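Local coordinates for protein N(G),N(G)-dimethylarginine dimethylaminohydrolase (Pseudomonas aeruginosa, PDB 1H70) that hydrolyses N(G),N(G)-dimethyl-L-arginine and N(G)-monomethyl-L-arginine to L-citrulline, releasing dimethylamine or methylamine, at residues A[200-205]-A[240-245]; A[65-70]-A[161-166]; A[169-174]-A[229-234]; A[212-217]-A[246-251]; A[96-99]-A[104-107]. The protein carries 1 engineered substitution. All blocks are in the same frame, centred on the assembly; numbering follows the deposited sequence.

In the fold
The five contacts illustrate how the alpha/beta propeller of this family, built from small three-stranded sheets, frames a central active site. Along the chain, interaction 5 is nested inside the long loop closed by interaction 2, and interactions 1, 3 and 4 follow with alternating segments. Interactions 1, 2 and 4 touch one another and all reach the citrulline, with the centres of 1 and 4 about 9 Å apart. Interactions 3 and 4 share the sheet holding the neighbouring strands 212-216 and 232-236; interactions 2 and 5 share that of strands 69-71, 76-78 and 105-107. Interaction 5, centred about 29 Å from the centres of 1 and 3, is peripheral, yet its V97 packs on V69 of the active-site segment 65-70.

Interaction 1 (A[200-205]-A[240-245]); sequences ESYAAN and EYRKID. With CIR (citrulline), chain B.
Y202 lays one face of its phenol ring along the aliphatic part of R242, and this oblique crossing of two side chains makes up nearly the whole contact. R242 CD sits 3.6 Å from the centroid of the Y202 ring and only 9° off its normal, a CH-pi contact over the centre of the face. Nearer the hydroxyl end, R242 CB approaches Y202 CZ to 3.4 Å. With CG anti to the backbone N (chi1 177°) and the chain extended as far as NE, the arginine runs back along the ring from its CZ end toward CG. Its guanidinium lifts away, R242 CZ standing 5.8 Å from the Y202 ring centroid with the two planes 72° apart, leaving at most a weak cation-pi attraction. The arginine belongs to helix 239-242, which finishes in a Schellman motif: D245, with positive phi, is the C-prime residue, and G246 N bonds to Y241 O. The Y202 hydroxyl reaches this same helix end, where it is hydrogen-bonded to G246 O, with T238 OG1 as a second partner. In the type I turn from R242 to D245, I244 O is presented to the ligand and accepts a 2.8 Å hydrogen bond from citrulline N.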
# COMPACT_ATOMS: atom_id res chain seq x y z
N GLU A 200 -0.11 -8.99 17.04
CA GLU A 200 -0.14 -7.68 16.39
C GLU A 200 0.25 -7.71 14.90
O GLU A 200 0.57 -6.65 14.34
CB GLU A 200 0.83 -6.73 17.11
CG GLU A 200 0.45 -6.53 18.58
CD GLU A 200 1.00 -5.26 19.19
OE1 GLU A 200 1.75 -4.53 18.53
OE2 GLU A 200 0.67 -4.95 20.36
N SER A 201 0.23 -8.89 14.29
CA SER A 201 0.61 -9.05 12.88
C SER A 201 0.05 -7.99 11.93
O SER A 201 0.74 -7.57 11.01
CB SER A 201 0.20 -10.44 12.37
OG SER A 201 -1.22 -10.56 12.39
N TYR A 202 -1.22 -7.60 12.11
CA TYR A 202 -1.84 -6.60 11.24
C TYR A 202 -1.00 -5.33 11.20
O TYR A 202 -0.88 -4.71 10.15
CB TYR A 202 -3.24 -6.23 11.75
CG TYR A 202 -4.05 -5.23 10.93
CD1 TYR A 202 -4.45 -5.52 9.62
CD2 TYR A 202 -4.42 -4.01 11.48
CE1 TYR A 202 -5.21 -4.60 8.89
CE2 TYR A 202 -5.17 -3.10 10.76
CZ TYR A 202 -5.58 -3.40 9.47
OH TYR A 202 -6.32 -2.49 8.75
N ALA A 203 -0.40 -4.96 12.33
CA ALA A 203 0.41 -3.74 12.39
C ALA A 203 1.74 -3.76 11.64
O ALA A 203 2.51 -2.82 11.75
CB ALA A 203 0.61 -3.29 13.85
N ALA A 204 2.02 -4.79 10.87
CA ALA A 204 3.23 -4.78 10.03
C ALA A 204 2.97 -3.84 8.86
O ALA A 204 3.90 -3.43 8.17
CB ALA A 204 3.56 -6.15 9.49
N ASN A 205 1.68 -3.55 8.62
CA ASN A 205 1.35 -2.62 7.53
C ASN A 205 1.21 -1.22 8.15
O ASN A 205 0.26 -0.97 8.90
CB ASN A 205 0.07 -3.08 6.84
CG ASN A 205 -0.28 -2.28 5.60
OD1 ASN A 205 -0.43 -2.83 4.50
ND2 ASN A 205 -0.47 -1.00 5.75
N GLU A 240 -12.42 -1.40 10.17
CA GLU A 240 -13.37 -1.76 9.11
C GLU A 240 -12.64 -2.17 7.83
O GLU A 240 -13.16 -2.96 7.05
CB GLU A 240 -14.35 -0.62 8.87
CG GLU A 240 -15.21 -0.31 10.10
CD GLU A 240 -15.74 -1.56 10.80
OE1 GLU A 240 -16.71 -2.22 10.32
OE2 GLU A 240 -15.18 -1.88 11.86
N TYR A 241 -11.42 -1.66 7.65
CA TYR A 241 -10.64 -2.06 6.46
C TYR A 241 -9.93 -3.39 6.71
O TYR A 241 -9.75 -4.18 5.78
CB TYR A 241 -9.73 -0.92 6.00
CG TYR A 241 -10.58 0.29 5.71
CD1 TYR A 241 -10.73 1.31 6.64
CD2 TYR A 241 -11.28 0.38 4.51
CE1 TYR A 241 -11.54 2.41 6.36
CE2 TYR A 241 -12.08 1.46 4.22
CZ TYR A 241 -12.22 2.47 5.15
OH TYR A 241 -13.03 3.55 4.87
N ARG A 242 -9.56 -3.65 7.96
CA ARG A 242 -8.96 -4.93 8.34
C ARG A 242 -9.87 -6.10 7.96
O ARG A 242 -9.40 -7.18 7.53
CB ARG A 242 -8.62 -4.94 9.85
CG ARG A 242 -8.06 -6.28 10.32
CD ARG A 242 -7.51 -6.21 11.75
NE ARG A 242 -7.19 -7.53 12.29
CZ ARG A 242 -7.94 -8.23 13.15
NH1 ARG A 242 -9.11 -7.76 13.60
NH2 ARG A 242 -7.51 -9.43 13.56
N LYS A 243 -11.18 -5.88 8.07
CA LYS A 243 -12.17 -6.89 7.72
C LYS A 243 -12.08 -7.32 6.26
O LYS A 243 -12.47 -8.44 5.93
CB LYS A 243 -13.59 -6.40 7.97
CG LYS A 243 -13.94 -6.30 9.44
CD LYS A 243 -15.28 -5.56 9.64
CE LYS A 243 -15.61 -5.46 11.12
NZ LYS A 243 -16.93 -4.76 11.28
N ILE A 244 -11.63 -6.42 5.39
CA ILE A 244 -11.47 -6.73 3.98
C ILE A 244 -9.99 -6.65 3.57
O ILE A 244 -9.65 -6.17 2.49
CB ILE A 244 -12.43 -5.92 3.04
CG1 ILE A 244 -12.29 -4.41 3.28
CG2 ILE A 244 -13.88 -6.41 3.24
CD1 ILE A 244 -13.23 -3.56 2.39
N ASP A 245 -9.14 -7.13 4.47
CA ASP A 245 -7.70 -7.29 4.23
C ASP A 245 -6.93 -6.07 3.76
O ASP A 245 -6.01 -6.21 2.95
CB ASP A 245 -7.48 -8.40 3.17
CG ASP A 245 -8.05 -9.76 3.56
OD1 ASP A 245 -8.17 -10.06 4.77
OD2 ASP A 245 -8.42 -10.57 2.66
C CIR B . -8.79 -6.90 -2.01
O CIR B . -8.24 -6.63 -3.12
OXT CIR B . -9.02 -8.14 -1.69
CA CIR B . -9.13 -5.80 -1.04
N CIR B . -10.30 -6.19 -0.23
C3 CIR B . -7.91 -5.51 -0.13
C4 CIR B . -6.78 -4.89 -0.97
C5 CIR B . -5.58 -4.64 -0.09
N6 CIR B . -4.50 -3.97 -0.84
C7 CIR B . -3.39 -3.49 -0.30
O7 CIR B . -3.16 -3.53 0.92
N8 CIR B . -2.50 -2.90 -1.12

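Interaction 2 (A[65-70]-A[161-166]); sequences VEDPVL and VLHLKT. With CIR (citrulline), chain B.
The backbones of 65-70 and 161-166 stay well apart, D67 and H163 being nearest with CA atoms 9.8 Å apart, so side chains and ligand make the connection. Residues 65-68 have helical backbone angles before the chain enters strand 69-71; opposite them, H163 is extended and leads into the 3-10 segment 164-166. The two loops form part of the active site at the centre of the alpha/beta propeller, and citrulline, the reaction product, is bound between them. D67 grips the ureido group with both carboxylate oxygens: its OD2 accepts a hydrogen bond from citrulline N6 at 2.8 Å, and its OD1 one from N8 at 2.9 Å. R86, in a salt bridge to OD2, and G117 N, bonded to OD1, fix the aspartate in turn. E66 OE1 takes a further bond from that N8 at 3.1 Å, which helps fix the rotation of the planar group. H163, the probable proton donor, has D67 OD1 3.6 Å above one face of its imidazole, offset toward the rim, while E115 OE1 holds its NE2. The carboxylate of E66 is itself positioned by S249 and R254. K165 NZ, also hydrogen-bonded to I119 O, is brought by a bend at chi3 (-61°) to E66 OE2 in a 3.0 Å salt bridge, meeting that oxygen from above the carboxylate plane, 53° out of it.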
# COMPACT_ATOMS: atom_id res chain seq x y z
N VAL A 65 -6.63 2.50 -3.24
CA VAL A 65 -5.95 3.09 -4.39
C VAL A 65 -4.48 2.68 -4.54
O VAL A 65 -3.90 2.86 -5.63
CB VAL A 65 -6.04 4.64 -4.37
CG1 VAL A 65 -7.50 5.07 -4.49
CG2 VAL A 65 -5.36 5.23 -3.11
N GLU A 66 -3.89 2.10 -3.50
CA GLU A 66 -2.53 1.60 -3.64
C GLU A 66 -2.40 0.59 -4.77
O GLU A 66 -1.40 0.59 -5.45
CB GLU A 66 -2.06 0.94 -2.33
CG GLU A 66 -0.77 0.15 -2.45
CD GLU A 66 -0.01 0.08 -1.14
OE1 GLU A 66 -0.32 -0.82 -0.33
OE2 GLU A 66 0.89 0.90 -0.92
N ASP A 67 -3.39 -0.27 -4.99
CA ASP A 67 -3.22 -1.35 -6.00
C ASP A 67 -3.18 -0.98 -7.48
O ASP A 67 -2.35 -1.50 -8.23
CB ASP A 67 -4.18 -2.49 -5.68
CG ASP A 67 -3.92 -3.03 -4.30
OD1 ASP A 67 -2.72 -3.32 -4.00
OD2 ASP A 67 -4.84 -3.17 -3.50
N PRO A 68 -4.05 -0.09 -7.95
CA PRO A 68 -4.07 0.26 -9.38
C PRO A 68 -2.90 1.06 -9.95
O PRO A 68 -2.84 1.20 -11.17
CB PRO A 68 -5.38 1.04 -9.54
CG PRO A 68 -5.84 1.40 -8.16
CD PRO A 68 -5.15 0.53 -7.19
N VAL A 69 -1.96 1.58 -9.15
CA VAL A 69 -0.88 2.38 -9.69
C VAL A 69 0.34 2.32 -8.79
O VAL A 69 0.23 2.14 -7.58
CB VAL A 69 -1.19 3.91 -9.73
CG1 VAL A 69 -0.24 4.61 -10.71
CG2 VAL A 69 -2.64 4.25 -10.05
N LEU A 70 1.50 2.49 -9.40
CA LEU A 70 2.75 2.66 -8.67
C LEU A 70 3.30 4.03 -9.05
O LEU A 70 3.66 4.26 -10.20
CB LEU A 70 3.78 1.59 -9.02
CG LEU A 70 5.10 1.76 -8.27
CD1 LEU A 70 4.93 1.38 -6.80
CD2 LEU A 70 6.23 0.93 -8.96
N VAL A 161 0.49 -14.50 2.55
CA VAL A 161 -0.26 -13.24 2.63
C VAL A 161 -0.86 -12.81 1.30
O VAL A 161 -0.46 -13.31 0.25
CB VAL A 161 0.61 -12.08 3.15
CG1 VAL A 161 0.85 -12.23 4.66
CG2 VAL A 161 1.95 -12.03 2.39
N LEU A 162 -1.81 -11.88 1.36
CA LEU A 162 -2.47 -11.39 0.15
C LEU A 162 -1.49 -10.63 -0.73
O LEU A 162 -1.42 -10.88 -1.91
CB LEU A 162 -3.65 -10.48 0.51
CG LEU A 162 -4.43 -9.93 -0.69
CD1 LEU A 162 -5.09 -11.05 -1.48
CD2 LEU A 162 -5.45 -8.89 -0.19
N HIS A 163 -0.74 -9.70 -0.16
CA HIS A 163 0.25 -8.94 -0.90
C HIS A 163 1.49 -8.85 -0.02
O HIS A 163 1.39 -8.97 1.20
CB HIS A 163 -0.14 -7.47 -1.15
CG HIS A 163 -1.35 -7.25 -2.00
ND1 HIS A 163 -2.58 -6.88 -1.49
CD2 HIS A 163 -1.50 -7.33 -3.34
CE1 HIS A 163 -3.44 -6.76 -2.48
NE2 HIS A 163 -2.82 -7.01 -3.61
N LEU A 164 2.61 -8.53 -0.63
CA LEU A 164 3.85 -8.38 0.11
C LEU A 164 3.72 -7.42 1.31
O LEU A 164 4.14 -7.74 2.43
CB LEU A 164 4.91 -7.82 -0.84
CG LEU A 164 6.35 -7.67 -0.29
CD1 LEU A 164 7.03 -9.04 -0.31
CD2 LEU A 164 7.11 -6.70 -1.18
N LYS A 165 3.12 -6.24 1.08
CA LYS A 165 3.02 -5.24 2.14
C LYS A 165 2.00 -5.51 3.24
O LYS A 165 1.88 -4.74 4.20
CB LYS A 165 2.92 -3.82 1.58
CG LYS A 165 4.25 -3.40 0.92
CD LYS A 165 4.34 -1.89 0.73
CE LYS A 165 3.24 -1.34 -0.17
NZ LYS A 165 3.72 -0.03 -0.78
N THR A 166 1.33 -6.65 3.17
CA THR A 166 0.47 -7.11 4.24
C THR A 166 1.35 -7.38 5.45
O THR A 166 0.92 -7.21 6.60
CB THR A 166 -0.20 -8.43 3.84
OG1 THR A 166 -1.19 -8.18 2.83
CG2 THR A 166 -0.93 -9.08 5.02
C CIR B . -8.79 -6.90 -2.01
O CIR B . -8.24 -6.63 -3.12
OXT CIR B . -9.02 -8.14 -1.69
CA CIR B . -9.13 -5.80 -1.04
N CIR B . -10.30 -6.19 -0.23
C3 CIR B . -7.91 -5.51 -0.13
C4 CIR B . -6.78 -4.89 -0.97
C5 CIR B . -5.58 -4.64 -0.09
N6 CIR B . -4.50 -3.97 -0.84
C7 CIR B . -3.39 -3.49 -0.30
O7 CIR B . -3.16 -3.53 0.92
N8 CIR B . -2.50 -2.90 -1.12

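Interaction 3 (A[169-174]-A[229-234]); sequences AYLEHN and LGYRVI
Y231 OH draws together two neighbouring three-stranded sheets of the fold. It gives a weak hydrogen bond to L171 O, 2.6 Å away, and is also hydrogen-bonded to the side-chain amide of N175; E172 O lies 3.1 Å from the same hydroxyl oxygen. The acceptor side is the connection of a beta hairpin, where residues 171-174 link the antiparallel strands 168-170 and 175-178. Y231 immediately precedes the edge strand 232-236 of the next sheet, just after helix 220-227. With CG set beside its own backbone N (chi1 -58°), its ring reaches across the boundary, and Y231 CZ packs against L171 CB at 4.0 Å. H173 slides past the tyrosine in the opposite direction, turning the edge of its imidazole so that CD2 is 3.6 Å from Y231 OH. That ring is tied to the tyrosine's sheet by its NE2, hydrogen-bonded to E211. Successive positive phi values at E172, H173 and N174 curl the hairpin connection, and a bond from N174 to Y170 closes it. The Y170 ring lies beneath the curl, with E172 N 3.5 Å above the plane and over its centre, and the hydroxyl of the same tyrosine, Y170 OH, accepts that 3.0 Å hydrogen bond from N174 N at an angle of 153°.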
# COMPACT_ATOMS: atom_id res chain seq x y z
N ALA A 169 6.80 -3.32 5.83
CA ALA A 169 6.72 -1.87 5.69
C ALA A 169 8.08 -1.24 5.89
O ALA A 169 8.70 -1.44 6.93
CB ALA A 169 5.74 -1.25 6.71
N TYR A 170 8.51 -0.45 4.92
CA TYR A 170 9.78 0.26 5.03
C TYR A 170 9.56 1.65 5.56
O TYR A 170 8.78 2.40 5.01
CB TYR A 170 10.51 0.30 3.68
CG TYR A 170 11.89 0.93 3.76
CD1 TYR A 170 12.86 0.42 4.61
CD2 TYR A 170 12.22 2.07 3.01
CE1 TYR A 170 14.12 0.98 4.69
CE2 TYR A 170 13.47 2.65 3.10
CZ TYR A 170 14.42 2.10 3.94
OH TYR A 170 15.68 2.67 4.04
N LEU A 171 10.23 1.99 6.69
CA LEU A 171 10.05 3.29 7.31
C LEU A 171 11.24 4.26 7.14
O LEU A 171 11.43 5.17 7.95
CB LEU A 171 9.79 3.08 8.80
CG LEU A 171 8.71 2.05 9.19
CD1 LEU A 171 8.59 2.00 10.71
CD2 LEU A 171 7.36 2.40 8.56
N GLU A 172 11.98 4.09 6.05
CA GLU A 172 13.15 4.92 5.74
C GLU A 172 14.24 4.67 6.79
O GLU A 172 14.00 4.02 7.81
CB GLU A 172 12.78 6.41 5.66
CG GLU A 172 11.83 6.77 4.52
CD GLU A 172 12.23 6.18 3.17
OE1 GLU A 172 13.40 6.38 2.74
OE2 GLU A 172 11.37 5.56 2.52
N HIS A 173 15.44 5.15 6.53
CA HIS A 173 16.57 4.99 7.46
C HIS A 173 16.94 3.53 7.79
O HIS A 173 17.48 3.25 8.86
CB HIS A 173 16.32 5.77 8.76
CG HIS A 173 15.81 7.16 8.52
ND1 HIS A 173 16.55 8.13 7.90
CD2 HIS A 173 14.60 7.72 8.80
CE1 HIS A 173 15.84 9.24 7.81
NE2 HIS A 173 14.65 9.02 8.36
N ASN A 174 16.66 2.60 6.90
CA ASN A 174 16.98 1.19 7.05
C ASN A 174 16.10 0.44 8.05
O ASN A 174 16.39 -0.68 8.39
CB ASN A 174 18.48 0.99 7.40
CG ASN A 174 19.03 -0.33 6.90
OD1 ASN A 174 18.71 -0.75 5.79
ND2 ASN A 174 19.86 -1.00 7.69
N LEU A 229 12.26 4.65 17.70
CA LEU A 229 13.18 4.93 16.62
C LEU A 229 13.28 6.43 16.32
O LEU A 229 14.27 6.87 15.72
CB LEU A 229 12.84 4.11 15.38
CG LEU A 229 13.19 2.63 15.59
CD1 LEU A 229 12.35 1.74 14.70
CD2 LEU A 229 14.67 2.40 15.36
N GLY A 230 12.29 7.22 16.75
CA GLY A 230 12.34 8.66 16.57
C GLY A 230 11.24 9.26 15.71
O GLY A 230 11.21 10.47 15.49
N TYR A 231 10.35 8.41 15.22
CA TYR A 231 9.25 8.86 14.38
C TYR A 231 8.08 9.42 15.18
O TYR A 231 7.82 8.99 16.29
CB TYR A 231 8.72 7.69 13.55
CG TYR A 231 9.75 7.02 12.67
CD1 TYR A 231 10.20 7.63 11.52
CD2 TYR A 231 10.27 5.78 13.00
CE1 TYR A 231 11.15 7.03 10.70
CE2 TYR A 231 11.21 5.16 12.21
CZ TYR A 231 11.65 5.78 11.05
OH TYR A 231 12.58 5.14 10.28
N ARG A 232 7.35 10.36 14.58
CA ARG A 232 6.14 10.88 15.20
C ARG A 232 5.04 9.89 14.83
O ARG A 232 4.63 9.84 13.67
CB ARG A 232 5.77 12.26 14.66
CG ARG A 232 6.75 13.33 15.07
CD ARG A 232 6.40 14.71 14.52
NE ARG A 232 5.09 15.17 14.99
CZ ARG A 232 4.55 16.31 14.59
NH1 ARG A 232 5.18 17.11 13.74
NH2 ARG A 232 3.36 16.68 15.06
N VAL A 233 4.58 9.11 15.80
CA VAL A 233 3.58 8.10 15.48
C VAL A 233 2.14 8.60 15.62
O VAL A 233 1.75 9.21 16.62
CB VAL A 233 3.83 6.80 16.28
CG1 VAL A 233 2.84 5.70 15.89
CG2 VAL A 233 5.26 6.35 16.08
N ILE A 234 1.36 8.34 14.57
CA ILE A 234 -0.05 8.71 14.55
C ILE A 234 -0.88 7.43 14.47
O ILE A 234 -0.67 6.64 13.56
CB ILE A 234 -0.38 9.60 13.34
CG1 ILE A 234 0.53 10.83 13.32
CG2 ILE A 234 -1.86 9.99 13.37
CD1 ILE A 234 0.43 11.63 12.01

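Interaction 4 (A[212-217]-A[246-251]); sequences RVIMPA and GGVSSM. Engineered in segment 246-251: S250 (natural residue Cys). With CIR (citrulline), chain B.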
# COMPACT_ATOMS: atom_id res chain seq x y z
N ARG A 212 6.67 11.14 9.94
CA ARG A 212 5.51 10.71 10.71
C ARG A 212 5.32 9.25 10.32
O ARG A 212 5.71 8.87 9.19
CB ARG A 212 4.21 11.44 10.33
CG ARG A 212 4.39 12.80 9.62
CD ARG A 212 4.57 13.90 10.56
NE ARG A 212 4.42 15.32 10.23
CZ ARG A 212 5.12 16.24 9.57
NH1 ARG A 212 4.62 17.48 9.63
NH2 ARG A 212 6.21 16.02 8.82
N VAL A 213 4.76 8.43 11.19
CA VAL A 213 4.46 7.05 10.79
C VAL A 213 3.01 6.84 11.18
O VAL A 213 2.64 6.98 12.36
CB VAL A 213 5.37 5.97 11.37
CG1 VAL A 213 4.73 4.60 11.12
CG2 VAL A 213 6.74 5.96 10.71
N ILE A 214 2.17 6.57 10.19
CA ILE A 214 0.74 6.36 10.44
C ILE A 214 0.51 4.86 10.58
O ILE A 214 0.94 4.08 9.72
CB ILE A 214 -0.12 6.97 9.32
CG1 ILE A 214 0.02 8.51 9.35
CG2 ILE A 214 -1.58 6.59 9.51
CD1 ILE A 214 -0.61 9.23 8.17
N MET A 215 -0.12 4.43 11.67
CA MET A 215 -0.29 3.00 11.90
C MET A 215 -1.69 2.75 12.45
O MET A 215 -2.34 3.69 12.96
CB MET A 215 0.75 2.51 12.94
CG MET A 215 0.43 3.05 14.33
SD MET A 215 1.55 2.44 15.64
CE MET A 215 1.22 0.72 15.52
N PRO A 216 -2.17 1.51 12.37
CA PRO A 216 -3.48 1.14 12.92
C PRO A 216 -3.47 1.29 14.45
O PRO A 216 -2.45 1.01 15.13
CB PRO A 216 -3.63 -0.33 12.54
CG PRO A 216 -2.25 -0.83 12.29
CD PRO A 216 -1.49 0.35 11.75
N ALA A 217 -4.60 1.74 14.98
CA ALA A 217 -4.72 1.91 16.43
C ALA A 217 -5.00 0.54 17.07
O ALA A 217 -5.64 -0.30 16.43
CB ALA A 217 -5.85 2.85 16.75
N GLY A 246 -7.27 -4.88 4.26
CA GLY A 246 -6.57 -3.66 3.88
C GLY A 246 -6.17 -2.86 5.11
O GLY A 246 -6.76 -3.02 6.19
N GLY A 247 -5.21 -1.96 4.94
CA GLY A 247 -4.72 -1.10 6.01
C GLY A 247 -4.33 0.28 5.51
O GLY A 247 -4.77 0.74 4.46
N VAL A 248 -3.45 0.93 6.28
CA VAL A 248 -2.99 2.25 5.95
C VAL A 248 -2.16 2.34 4.67
O VAL A 248 -2.25 3.36 4.02
CB VAL A 248 -2.28 2.96 7.14
CG1 VAL A 248 -3.24 3.13 8.32
CG2 VAL A 248 -1.05 2.21 7.60
N SER A 249 -1.37 1.34 4.29
CA SER A 249 -0.60 1.50 3.05
C SER A 249 -1.56 1.43 1.87
O SER A 249 -1.43 2.11 0.87
CB SER A 249 0.50 0.43 2.87
OG SER A 249 -0.08 -0.76 2.37
N SER A 250 -2.56 0.59 2.03
CA SER A 250 -3.57 0.30 1.00
C SER A 250 -4.39 1.47 0.55
O SER A 250 -4.85 1.50 -0.60
CB SER A 250 -4.57 -0.70 1.61
OG SER A 250 -3.85 -1.63 2.42
N MET A 251 -4.63 2.40 1.46
CA MET A 251 -5.54 3.50 1.25
C MET A 251 -4.98 4.76 0.62
O MET A 251 -5.71 5.77 0.50
CB MET A 251 -6.28 3.75 2.57
CG MET A 251 -7.27 2.59 2.80
SD MET A 251 -8.41 2.90 4.18
CE MET A 251 -7.17 2.92 5.48
C CIR B . -8.79 -6.90 -2.01
O CIR B . -8.24 -6.63 -3.12
OXT CIR B . -9.02 -8.14 -1.69
CA CIR B . -9.13 -5.80 -1.04
N CIR B . -10.30 -6.19 -0.23
C3 CIR B . -7.91 -5.51 -0.13
C4 CIR B . -6.78 -4.89 -0.97
C5 CIR B . -5.58 -4.64 -0.09
N6 CIR B . -4.50 -3.97 -0.84
C7 CIR B . -3.39 -3.49 -0.30
O7 CIR B . -3.16 -3.53 0.92
N8 CIR B . -2.50 -2.90 -1.12
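V248 is directed from its CB toward strand 212-216, where its two methyl branches divide the contact between a side chain and a backbone group. CG1, anti to the carbonyl carbon (chi1 -62°), meets I214 CG2 at 4.0 Å, the two side chains crossing at a slant. The same methyl also lies near the backbone where M215 joins P216, 4.4 Å from M215 C. CG2 instead turns toward the I214 carbonyl and stops 3.5 Å from its oxygen. I214 also rests against A42 and L43 of helix 29-43, so the valine packs on a residue wedged between strand and helix. Two residues along the same loop is S250, engineered in place of the natural cysteine, the inferred nucleophile. Its OG accepts a nearly straight hydrogen bond from G247 N (2.9 Å, 173°) and donates one to citrulline O7 at an unusually short 2.5 Å. No hydrogen bond joins the two segments. The V248 side of the loop is therefore seated on the sheet by apolar packing, whereas S250 OG is directed to G247 N and the ligand, an arrangement consistent with the nucleophile position being held beside C7, the carbon of the ureido group.

Interaction 5 (A[96-99]-A[104-107]); sequences TVQR and KVER
V105 fits against V97 and Q98 of helix 89-100, with its CG2 methyl as the main point of touch. One side of the contact is buried and wholly apolar: V97 CG1 lies 3.9 Å from V105 CG2, and beyond this pair V97 rests on A76 and I78, while V105 shares I78. The other, partly exposed side is made by an amide. Q98, bent at chi2 (69°), brings this group across to the valine, with OE1 3.6 Å and NE2 3.8 Å from V105 CG2; no hydrogen bond crosses here, and the amide meets the methyl by van der Waals contact alone. Beyond the amide the neighbouring side chains are exposed: R99 points away from the strand, K104 leads outward, and R107 turns to a salt bridge with E94. A helix thus lies with its hydrophobic side on strand 105-107, which runs parallel to its sheet neighbour 76-78, the packing expected within a beta-alpha-beta crossover in which helix 89-100 connects the two strands.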
# COMPACT_ATOMS: atom_id res chain seq x y z
N THR A 96 -6.25 11.29 -12.88
CA THR A 96 -5.46 11.88 -11.80
C THR A 96 -3.98 11.65 -12.00
O THR A 96 -3.17 12.56 -11.83
CB THR A 96 -5.90 11.25 -10.46
OG1 THR A 96 -7.28 11.51 -10.25
CG2 THR A 96 -5.13 11.81 -9.29
N VAL A 97 -3.60 10.41 -12.32
CA VAL A 97 -2.18 10.09 -12.48
C VAL A 97 -1.59 10.91 -13.64
O VAL A 97 -0.49 11.46 -13.56
CB VAL A 97 -1.99 8.56 -12.73
CG1 VAL A 97 -0.56 8.23 -13.14
CG2 VAL A 97 -2.38 7.80 -11.46
N GLN A 98 -2.36 10.98 -14.72
CA GLN A 98 -1.94 11.72 -15.91
C GLN A 98 -1.68 13.20 -15.56
O GLN A 98 -0.74 13.82 -16.05
CB GLN A 98 -3.02 11.57 -16.99
CG GLN A 98 -2.51 11.84 -18.39
CD GLN A 98 -1.55 10.78 -18.90
OE1 GLN A 98 -0.40 11.10 -19.18
NE2 GLN A 98 -2.00 9.52 -18.99
N ARG A 99 -2.49 13.77 -14.68
CA ARG A 99 -2.30 15.17 -14.27
C ARG A 99 -1.02 15.38 -13.46
O ARG A 99 -0.39 16.41 -13.55
CB ARG A 99 -3.51 15.66 -13.47
CG ARG A 99 -3.52 17.16 -13.30
CD ARG A 99 -4.80 17.67 -12.68
NE ARG A 99 -5.94 16.78 -12.87
CZ ARG A 99 -6.48 16.08 -11.87
NH1 ARG A 99 -5.99 16.18 -10.64
NH2 ARG A 99 -7.51 15.32 -12.12
N LYS A 104 4.61 10.88 -18.60
CA LYS A 104 5.39 9.93 -17.82
C LYS A 104 4.55 8.80 -17.23
O LYS A 104 4.83 8.35 -16.11
CB LYS A 104 6.14 10.63 -16.70
CG LYS A 104 7.35 11.45 -17.12
CD LYS A 104 7.99 12.06 -15.89
CE LYS A 104 9.22 12.88 -16.28
NZ LYS A 104 9.59 13.86 -15.22
N VAL A 105 3.54 8.37 -17.96
CA VAL A 105 2.66 7.30 -17.48
C VAL A 105 2.89 6.04 -18.29
O VAL A 105 2.71 6.04 -19.52
CB VAL A 105 1.16 7.68 -17.58
CG1 VAL A 105 0.28 6.50 -17.17
CG2 VAL A 105 0.89 8.86 -16.69
N GLU A 106 3.27 4.97 -17.61
CA GLU A 106 3.56 3.68 -18.23
C GLU A 106 2.45 2.72 -17.79
O GLU A 106 1.67 3.07 -16.90
CB GLU A 106 4.90 3.15 -17.72
CG GLU A 106 6.10 4.06 -17.92
CD GLU A 106 6.78 3.94 -19.27
OE1 GLU A 106 6.32 3.15 -20.12
OE2 GLU A 106 7.80 4.65 -19.49
N ARG A 107 2.34 1.54 -18.40
CA ARG A 107 1.27 0.63 -18.01
C ARG A 107 1.68 -0.83 -18.15
O ARG A 107 2.46 -1.17 -19.03
CB ARG A 107 0.00 0.89 -18.82
CG ARG A 107 0.21 0.97 -20.30
CD ARG A 107 -1.06 0.90 -21.13
NE ARG A 107 -2.10 1.93 -21.10
CZ ARG A 107 -2.17 3.14 -20.52
NH1 ARG A 107 -1.21 3.66 -19.79
NH2 ARG A 107 -3.28 3.86 -20.70